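Local structure of suppressor of fused homolog (Drosophila melanogaster, 6LPH) at residues 15-29 with 72-84. The protein probably binds and sequesters transcription factors, and here, as its N-terminal SUFU-family part, forms a complex with a Fu peptide. Numbering follows the deposited sequence.
Sequences PPGLKAIIDHLGQVY and WHYISFGLSDLHG
Phe77, at the end of strand 71-77, pushes its ring against four side chains of helix 16-28, in a helix-on-sheet packing where the N-terminal helix lies over the mixed sheet of this part of the protein. Helix and strand run nearly antiparallel, at 165°, with axes 10.3 Å apart.

Ile21 shows how the helix fills this layer. Its CB lies 3.9 Å from Phe77 CE2, and there the chain branches. Ile21 CG2 comes at the ring obliquely, 3.3 Å from Phe77 CE2, whereas CG1, anti to the carbonyl carbon (chi1 -64°), brings CD1 to the loop, where it meets Ser80 OG (3.5 Å) and, more loosely, Leu82 CD2; that hydroxyl is hydrogen-bonded to Glu103. Leu18 CD2 meets Phe77 CD2, Ile22 CD1 touches both CE2 and CZ, and Leu25 CD1 lies 3.7 Å from CZ. Leu18 and Ile22 also pack on the bound peptide. A serine in place of Phe77 would probably open a gap beneath these four residues and leave their side chains free to shift.

Beyond the apolar layer, Tyr29 OH and His73 ND1 share a 2.8 Å hydrogen bond; the rings meet rim to rim, their planes turned by 50°, while His73 NE2 is hydrogen-bonded to Asp178 and Ile75 CD1 covers one imidazole face. At the other end, the loop after the strand receives the first turn of the helix: the carbonyl oxygen of Leu82 takes a weak bond from Gly17 N and a straighter one from Leu18 N, which lies in the carbonyl plane on a lone pair, Leu18 N to Leu82 O 3.2 Å.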
ATOM      1  N   PRO A  15      16.211  13.942  -7.530  1.00 33.63           N
ATOM      2  CA  PRO A  15      16.724  12.614  -7.211  1.00 27.24           C
ATOM      3  C   PRO A  15      16.136  11.612  -8.194  1.00 22.57           C
ATOM      4  O   PRO A  15      14.917  11.553  -8.355  1.00 23.13           O
ATOM      5  CB  PRO A  15      16.268  12.371  -5.760  1.00 25.52           C
ATOM      6  CG  PRO A  15      15.537  13.617  -5.334  1.00 28.82           C
ATOM      7  CD  PRO A  15      15.177  14.376  -6.568  1.00 30.57           C
ATOM      8  N   PRO A  16      17.011  10.851  -8.875  1.00 23.49           N
ATOM      9  CA  PRO A  16      16.653  10.106 -10.086  1.00 19.88           C
ATOM     10  C   PRO A  16      15.670   8.961  -9.868  1.00 19.00           C
ATOM     11  O   PRO A  16      14.836   8.693 -10.752  1.00 17.16           O
ATOM     12  CB  PRO A  16      18.000   9.571 -10.609  1.00 22.06           C
ATOM     13  CG  PRO A  16      19.048  10.088  -9.689  1.00 23.71           C
ATOM     14  CD  PRO A  16      18.408  10.626  -8.463  1.00 24.44           C
ATOM     15  N   GLY A  17      15.772   8.278  -8.728  1.00 17.47           N
ATOM     16  CA  GLY A  17      14.818   7.220  -8.415  1.00 16.47           C
ATOM     17  C   GLY A  17      13.455   7.824  -8.139  1.00 17.82           C
ATOM     18  O   GLY A  17      12.434   7.388  -8.700  1.00 18.75           O
ATOM     19  N   LEU A  18      13.425   8.833  -7.282  1.00 16.88           N
ATOM     20  CA  LEU A  18      12.162   9.528  -6.959  1.00 17.79           C
ATOM     21  C   LEU A  18      11.517  10.057  -8.264  1.00 16.14           C
ATOM     22  O   LEU A  18      10.347   9.803  -8.530  1.00 16.06           O
ATOM     23  CB  LEU A  18      12.453  10.671  -5.986  1.00 20.28           C
ATOM     24  CG  LEU A  18      11.452  11.196  -4.944  1.00 24.99           C
ATOM     25  CD1 LEU A  18      11.857  12.628  -4.655  1.00 25.20           C
ATOM     26  CD2 LEU A  18      10.004  11.119  -5.340  1.00 25.78           C
ATOM     27  N   LYS A  19      12.303  10.732  -9.102  1.00 17.32           N
ATOM     28  CA  LYS A  19      11.781  11.308 -10.360  1.00 17.05           C
ATOM     29  C   LYS A  19      11.149  10.248 -11.296  1.00 16.88           C
ATOM     30  O   LYS A  19      10.081  10.490 -11.884  1.00 17.71           O
ATOM     31  CB  LYS A  19      12.874  12.116 -11.098  1.00 21.27           C
ATOM     32  CG  LYS A  19      12.381  12.824 -12.377  1.00 21.04           C
ATOM     33  CD  LYS A  19      13.484  13.574 -13.114  1.00 28.73           C
ATOM     34  CE  LYS A  19      12.883  14.585 -14.086  1.00 34.12           C
ATOM     35  NZ  LYS A  19      11.906  13.951 -15.002  1.00 31.41           N
ATOM     36  N   ALA A  20      11.804   9.088 -11.445  1.00 17.57           N
ATOM     37  CA  ALA A  20      11.267   7.976 -12.275  1.00 16.36           C
ATOM     38  C   ALA A  20       9.896   7.495 -11.795  1.00 15.76           C
ATOM     39  O   ALA A  20       8.970   7.278 -12.586  1.00 15.25           O
ATOM     40  CB  ALA A  20      12.230   6.807 -12.277  1.00 17.02           C
ATOM     41  N   ILE A  21       9.770   7.339 -10.483  1.00 16.31           N
ATOM     42  CA  ILE A  21       8.511   6.893  -9.908  1.00 14.29           C
ATOM     43  C   ILE A  21       7.427   7.958 -10.112  1.00 13.78           C
ATOM     44  O   ILE A  21       6.333   7.631 -10.565  1.00 14.19           O
ATOM     45  CB  ILE A  21       8.666   6.502  -8.417  1.00 13.73           C
ATOM     46  CG1 ILE A  21       9.619   5.274  -8.309  1.00 15.29           C
ATOM     47  CG2 ILE A  21       7.296   6.192  -7.804  1.00 12.51           C
ATOM     48  CD1 ILE A  21      10.104   4.992  -6.886  1.00 13.99           C
ATOM     49  N   ILE A  22       7.751   9.214  -9.788  1.00 14.04           N
ATOM     50  CA  ILE A  22       6.814  10.357  -9.994  1.00 15.34           C
ATOM     51  C   ILE A  22       6.374  10.470 -11.441  1.00 15.88           C
ATOM     52  O   ILE A  22       5.181  10.668 -11.724  1.00 14.83           O
ATOM     53  CB  ILE A  22       7.432  11.707  -9.525  1.00 20.15           C
ATOM     54  CG1 ILE A  22       7.658  11.716  -8.003  1.00 20.38           C
ATOM     55  CG2 ILE A  22       6.589  12.911  -9.973  1.00 23.49           C
ATOM     56  CD1 ILE A  22       6.428  11.501  -7.179  1.00 24.52           C
ATOM     57  N   ASP A  23       7.332  10.333 -12.369  1.00 15.42           N
ATOM     58  CA  ASP A  23       7.003  10.319 -13.787  1.00 17.17           C
ATOM     59  C   ASP A  23       6.055   9.184 -14.183  1.00 15.27           C
ATOM     60  O   ASP A  23       5.061   9.413 -14.881  1.00 16.64           O
ATOM     61  CB  ASP A  23       8.277  10.306 -14.637  1.00 17.88           C
ATOM     62  CG  ASP A  23       9.020  11.632 -14.578  1.00 23.18           C
ATOM     63  OD1 ASP A  23      10.185  11.707 -15.020  1.00 23.98           O
ATOM     64  OD2 ASP A  23       8.429  12.619 -14.074  1.00 26.55           O
ATOM     65  N   HIS A  24       6.346   7.971 -13.721  1.00 14.88           N
ATOM     66  CA  HIS A  24       5.442   6.828 -13.907  1.00 14.73           C
ATOM     67  C   HIS A  24       4.052   7.097 -13.376  1.00 15.46           C
ATOM     68  O   HIS A  24       3.052   6.822 -14.063  1.00 14.80           O
ATOM     69  CB  HIS A  24       6.024   5.595 -13.224  1.00 12.68           C
ATOM     70  CG  HIS A  24       5.307   4.322 -13.556  1.00 14.74           C
ATOM     71  ND1 HIS A  24       5.014   3.961 -14.822  1.00 18.00           N
ATOM     72  CD2 HIS A  24       4.842   3.289 -12.735  1.00 15.96           C
ATOM     73  CE1 HIS A  24       4.377   2.765 -14.814  1.00 16.12           C
ATOM     74  NE2 HIS A  24       4.283   2.354 -13.540  1.00 17.34           N
ATOM     75  N   LEU A  25       3.967   7.610 -12.147  1.00 15.39           N
ATOM     76  CA  LEU A  25       2.650   7.955 -11.563  1.00 15.22           C
ATOM     77  C   LEU A  25       1.933   9.055 -12.356  1.00 16.45           C
ATOM     78  O   LEU A  25       0.692   9.065 -12.446  1.00 15.70           O
ATOM     79  CB  LEU A  25       2.764   8.353 -10.097  1.00 15.68           C
ATOM     80  CG  LEU A  25       3.172   7.214  -9.145  1.00 16.58           C
ATOM     81  CD1 LEU A  25       3.464   7.712  -7.724  1.00 14.68           C
ATOM     82  CD2 LEU A  25       2.084   6.142  -9.137  1.00 17.89           C
ATOM     83  N   GLY A  26       2.704   9.977 -12.929  1.00 16.51           N
ATOM     84  CA  GLY A  26       2.120  11.043 -13.775  1.00 19.30           C
ATOM     85  C   GLY A  26       1.436  10.524 -15.044  1.00 18.50           C
ATOM     86  O   GLY A  26       0.452  11.114 -15.548  1.00 18.84           O
ATOM     87  N   GLN A  27       1.941   9.410 -15.555  1.00 18.90           N
ATOM     88  CA  GLN A  27       1.396   8.785 -16.761  1.00 18.90           C
ATOM     89  C   GLN A  27       0.135   8.014 -16.424  1.00 17.21           C
ATOM     90  O   GLN A  27      -0.792   7.910 -17.235  1.00 18.18           O
ATOM     91  CB  GLN A  27       2.398   7.786 -17.326  1.00 21.65           C
ATOM     92  CG  GLN A  27       3.692   8.410 -17.812  1.00 27.31           C
ATOM     93  CD  GLN A  27       3.605   8.958 -19.217  1.00 34.96           C
ATOM     94  OE1 GLN A  27       4.431   8.617 -20.060  1.00 57.34           O
ATOM     95  NE2 GLN A  27       2.627   9.804 -19.483  1.00 32.80           N
ATOM     96  N   VAL A  28       0.123   7.445 -15.229  1.00 14.95           N
ATOM     97  CA  VAL A  28      -0.982   6.623 -14.795  1.00 16.57           C
ATOM     98  C   VAL A  28      -2.114   7.536 -14.277  1.00 14.85           C
ATOM     99  O   VAL A  28      -3.294   7.246 -14.447  1.00 14.66           O
ATOM    100  CB  VAL A  28      -0.501   5.603 -13.723  1.00 16.46           C
ATOM    101  CG1 VAL A  28      -1.678   4.897 -13.027  1.00 16.91           C
ATOM    102  CG2 VAL A  28       0.388   4.558 -14.362  1.00 22.08           C
ATOM    103  N   TYR A  29      -1.750   8.658 -13.679  1.00 14.98           N
ATOM    104  CA  TYR A  29      -2.740   9.579 -13.105  1.00 13.57           C
ATOM    105  C   TYR A  29      -2.529  10.970 -13.680  1.00 16.68           C
ATOM    106  O   TYR A  29      -2.168  11.889 -12.933  1.00 18.17           O
ATOM    107  CB  TYR A  29      -2.574   9.643 -11.580  1.00 13.99           C
ATOM    108  CG  TYR A  29      -3.144   8.454 -10.808  1.00 14.90           C
ATOM    109  CD1 TYR A  29      -2.286   7.497 -10.216  1.00 13.43           C
ATOM    110  CD2 TYR A  29      -4.519   8.304 -10.641  1.00 15.93           C
ATOM    111  CE1 TYR A  29      -2.803   6.430  -9.512  1.00 14.18           C
ATOM    112  CE2 TYR A  29      -5.052   7.231  -9.944  1.00 15.47           C
ATOM    113  CZ  TYR A  29      -4.184   6.299  -9.376  1.00 16.11           C
ATOM    114  OH  TYR A  29      -4.683   5.226  -8.671  1.00 16.72           O
ATOM    115  N   TRP A  72      -9.097   4.343  -2.622  1.00 10.70           N
ATOM    116  CA  TRP A  72      -7.915   5.138  -2.377  1.00 10.47           C
ATOM    117  C   TRP A  72      -6.688   4.319  -2.712  1.00 10.13           C
ATOM    118  O   TRP A  72      -6.612   3.154  -2.316  1.00 11.48           O
ATOM    119  CB  TRP A  72      -7.884   5.474  -0.907  1.00 11.62           C
ATOM    120  CG  TRP A  72      -9.110   6.204  -0.400  1.00 13.38           C
ATOM    121  CD1 TRP A  72     -10.047   5.763   0.538  1.00 15.85           C
ATOM    122  CD2 TRP A  72      -9.537   7.541  -0.762  1.00 15.32           C
ATOM    123  NE1 TRP A  72     -11.007   6.740   0.782  1.00 19.69           N
ATOM    124  CE2 TRP A  72     -10.759   7.823   0.027  1.00 18.83           C
ATOM    125  CE3 TRP A  72      -9.062   8.508  -1.622  1.00 17.23           C
ATOM    126  CZ2 TRP A  72     -11.439   9.016  -0.085  1.00 23.02           C
ATOM    127  CZ3 TRP A  72      -9.777   9.717  -1.723  1.00 19.76           C
ATOM    128  CH2 TRP A  72     -10.915   9.959  -0.967  1.00 22.30           C
ATOM    129  N   HIS A  73      -5.718   4.895  -3.432  1.00 10.14           N
ATOM    130  CA  HIS A  73      -4.507   4.142  -3.882  1.00 10.35           C
ATOM    131  C   HIS A  73      -3.278   4.793  -3.246  1.00 10.27           C
ATOM    132  O   HIS A  73      -3.042   6.014  -3.426  1.00 11.42           O
ATOM    133  CB  HIS A  73      -4.443   4.194  -5.391  1.00  9.96           C
ATOM    134  CG  HIS A  73      -3.350   3.356  -6.028  1.00 10.08           C
ATOM    135  ND1 HIS A  73      -2.950   3.572  -7.306  1.00 11.27           N
ATOM    136  CD2 HIS A  73      -2.590   2.285  -5.557  1.00 11.32           C
ATOM    137  CE1 HIS A  73      -1.987   2.686  -7.652  1.00 11.03           C
ATOM    138  NE2 HIS A  73      -1.771   1.878  -6.600  1.00 11.93           N
ATOM    139  N   TYR A  74      -2.548   4.017  -2.447  1.00  9.82           N
ATOM    140  CA  TYR A  74      -1.378   4.515  -1.725  1.00  9.12           C
ATOM    141  C   TYR A  74      -0.101   3.983  -2.363  1.00  9.69           C
ATOM    142  O   TYR A  74      -0.055   2.806  -2.703  1.00 10.51           O
ATOM    143  CB  TYR A  74      -1.420   3.998  -0.292  1.00  8.72           C
ATOM    144  CG  TYR A  74      -2.664   4.512   0.421  1.00  9.09           C
ATOM    145  CD1 TYR A  74      -3.893   3.873   0.266  1.00  9.35           C
ATOM    146  CD2 TYR A  74      -2.607   5.669   1.184  1.00  9.47           C
ATOM    147  CE1 TYR A  74      -5.055   4.354   0.952  1.00 11.07           C
ATOM    148  CE2 TYR A  74      -3.759   6.149   1.887  1.00 11.60           C
ATOM    149  CZ  TYR A  74      -4.978   5.483   1.723  1.00 11.31           C
ATOM    150  OH  TYR A  74      -6.124   5.946   2.343  1.00 14.01           O
ATOM    151  N   ILE A  75       0.916   4.841  -2.517  1.00  9.22           N
ATOM    152  CA  ILE A  75       2.236   4.399  -3.115  1.00  9.11           C
ATOM    153  C   ILE A  75       3.394   4.923  -2.269  1.00  9.56           C
ATOM    154  O   ILE A  75       3.454   6.126  -1.994  1.00  9.67           O
ATOM    155  CB  ILE A  75       2.408   4.808  -4.593  1.00 10.08           C
ATOM    156  CG1 ILE A  75       1.227   4.327  -5.436  1.00 10.22           C
ATOM    157  CG2 ILE A  75       3.731   4.216  -5.172  1.00  9.97           C
ATOM    158  CD1 ILE A  75       0.191   5.393  -5.673  1.00 11.07           C
ATOM    159  N   SER A  76       4.294   4.025  -1.826  1.00 10.33           N
ATOM    160  CA  SER A  76       5.416   4.414  -0.948  1.00 10.40           C
ATOM    161  C   SER A  76       6.634   4.841  -1.741  1.00 10.85           C
ATOM    162  O   SER A  76       6.817   4.432  -2.909  1.00 10.89           O
ATOM    163  CB  SER A  76       5.846   3.231  -0.045  1.00 11.41           C
ATOM    164  OG  SER A  76       6.619   2.255  -0.785  1.00 13.07           O
ATOM    165  N   PHE A  77       7.487   5.639  -1.094  1.00 10.80           N
ATOM    166  CA  PHE A  77       8.787   6.022  -1.665  1.00 11.26           C
ATOM    167  C   PHE A  77       9.802   5.864  -0.560  1.00 10.94           C
ATOM    168  O   PHE A  77       9.727   6.583   0.464  1.00 12.17           O
ATOM    169  CB  PHE A  77       8.807   7.494  -2.077  1.00 10.95           C
ATOM    170  CG  PHE A  77       7.799   7.863  -3.132  1.00 12.40           C
ATOM    171  CD1 PHE A  77       6.455   8.076  -2.796  1.00 11.38           C
ATOM    172  CD2 PHE A  77       8.203   8.084  -4.450  1.00 12.61           C
ATOM    173  CE1 PHE A  77       5.524   8.448  -3.762  1.00 12.83           C
ATOM    174  CE2 PHE A  77       7.271   8.475  -5.410  1.00 15.44           C
ATOM    175  CZ  PHE A  77       5.928   8.653  -5.068  1.00 14.00           C
ATOM    176  N   GLY A  78      10.756   4.957  -0.768  1.00 11.22           N
ATOM    177  CA  GLY A  78      11.850   4.764   0.168  1.00 10.38           C
ATOM    178  C   GLY A  78      12.436   3.369   0.221  1.00 11.02           C
ATOM    179  O   GLY A  78      13.581   3.231   0.627  1.00 13.34           O
ATOM    180  N   LEU A  79      11.658   2.338  -0.145  1.00 11.44           N
ATOM    181  CA  LEU A  79      12.171   0.948  -0.195  1.00 11.94           C
ATOM    182  C   LEU A  79      13.069   0.744  -1.414  1.00 12.01           C
ATOM    183  O   LEU A  79      13.992  -0.080  -1.384  1.00 14.25           O
ATOM    184  CB  LEU A  79      11.017  -0.094  -0.168  1.00 11.98           C
ATOM    185  CG  LEU A  79      10.266  -0.090   1.186  1.00 12.71           C
ATOM    186  CD1 LEU A  79       8.941  -0.796   1.062  1.00 11.47           C
ATOM    187  CD2 LEU A  79      11.111  -0.872   2.155  1.00 17.86           C
ATOM    188  N   SER A  80      12.795   1.499  -2.469  1.00 12.45           N
ATOM    189  CA  SER A  80      13.698   1.542  -3.633  1.00 12.93           C
ATOM    190  C   SER A  80      14.738   2.661  -3.435  1.00 13.38           C
ATOM    191  O   SER A  80      14.669   3.425  -2.454  1.00 12.18           O
ATOM    192  CB  SER A  80      12.895   1.749  -4.915  1.00 12.80           C
ATOM    193  OG  SER A  80      12.343   3.054  -4.945  1.00 14.09           O
ATOM    194  N   ASP A  81      15.715   2.742  -4.339  1.00 12.93           N
ATOM    195  CA  ASP A  81      16.782   3.721  -4.190  1.00 14.08           C
ATOM    196  C   ASP A  81      16.357   5.043  -4.836  1.00 14.03           C
ATOM    197  O   ASP A  81      16.567   5.246  -6.039  1.00 15.50           O
ATOM    198  CB  ASP A  81      18.088   3.194  -4.809  1.00 15.83           C
ATOM    199  CG  ASP A  81      19.247   4.165  -4.661  1.00 18.00           C
ATOM    200  OD1 ASP A  81      20.335   3.883  -5.206  1.00 22.13           O
ATOM    201  OD2 ASP A  81      19.077   5.226  -4.023  1.00 18.29           O
ATOM    202  N   LEU A  82      15.753   5.924  -4.034  1.00 12.26           N
ATOM    203  CA  LEU A  82      15.291   7.234  -4.510  1.00 13.97           C
ATOM    204  C   LEU A  82      16.432   8.158  -4.966  1.00 14.89           C
ATOM    205  O   LEU A  82      16.242   9.013  -5.825  1.00 15.26           O
ATOM    206  CB  LEU A  82      14.534   7.944  -3.379  1.00 11.97           C
ATOM    207  CG  LEU A  82      13.292   7.207  -2.816  1.00 11.71           C
ATOM    208  CD1 LEU A  82      12.599   8.029  -1.694  1.00 10.78           C
ATOM    209  CD2 LEU A  82      12.314   6.858  -3.944  1.00 11.76           C
ATOM    210  N   HIS A  83      17.606   8.013  -4.365  1.00 16.45           N
ATOM    211  CA  HIS A  83      18.627   9.054  -4.482  1.00 16.19           C
ATOM    212  C   HIS A  83      19.840   8.691  -5.274  1.00 16.91           C
ATOM    213  O   HIS A  83      20.422   9.552  -5.887  1.00 20.10           O
ATOM    214  CB  HIS A  83      19.041   9.535  -3.106  1.00 17.20           C
ATOM    215  CG  HIS A  83      17.891  10.022  -2.277  1.00 17.68           C
ATOM    216  ND1 HIS A  83      17.404  11.272  -2.385  1.00 22.33           N
ATOM    217  CD2 HIS A  83      17.152   9.392  -1.283  1.00 18.04           C
ATOM    218  CE1 HIS A  83      16.387  11.435  -1.507  1.00 21.15           C
ATOM    219  NE2 HIS A  83      16.229  10.279  -0.841  1.00 20.36           N
ATOM    220  N   GLY A  84      20.265   7.434  -5.218  1.00 19.64           N
ATOM    221  CA  GLY A  84      21.424   6.989  -5.975  1.00 22.24           C
ATOM    222  C   GLY A  84      22.767   7.228  -5.306  1.00 21.45           C
ATOM    223  O   GLY A  84      23.790   6.882  -5.880  1.00 25.15           O
TER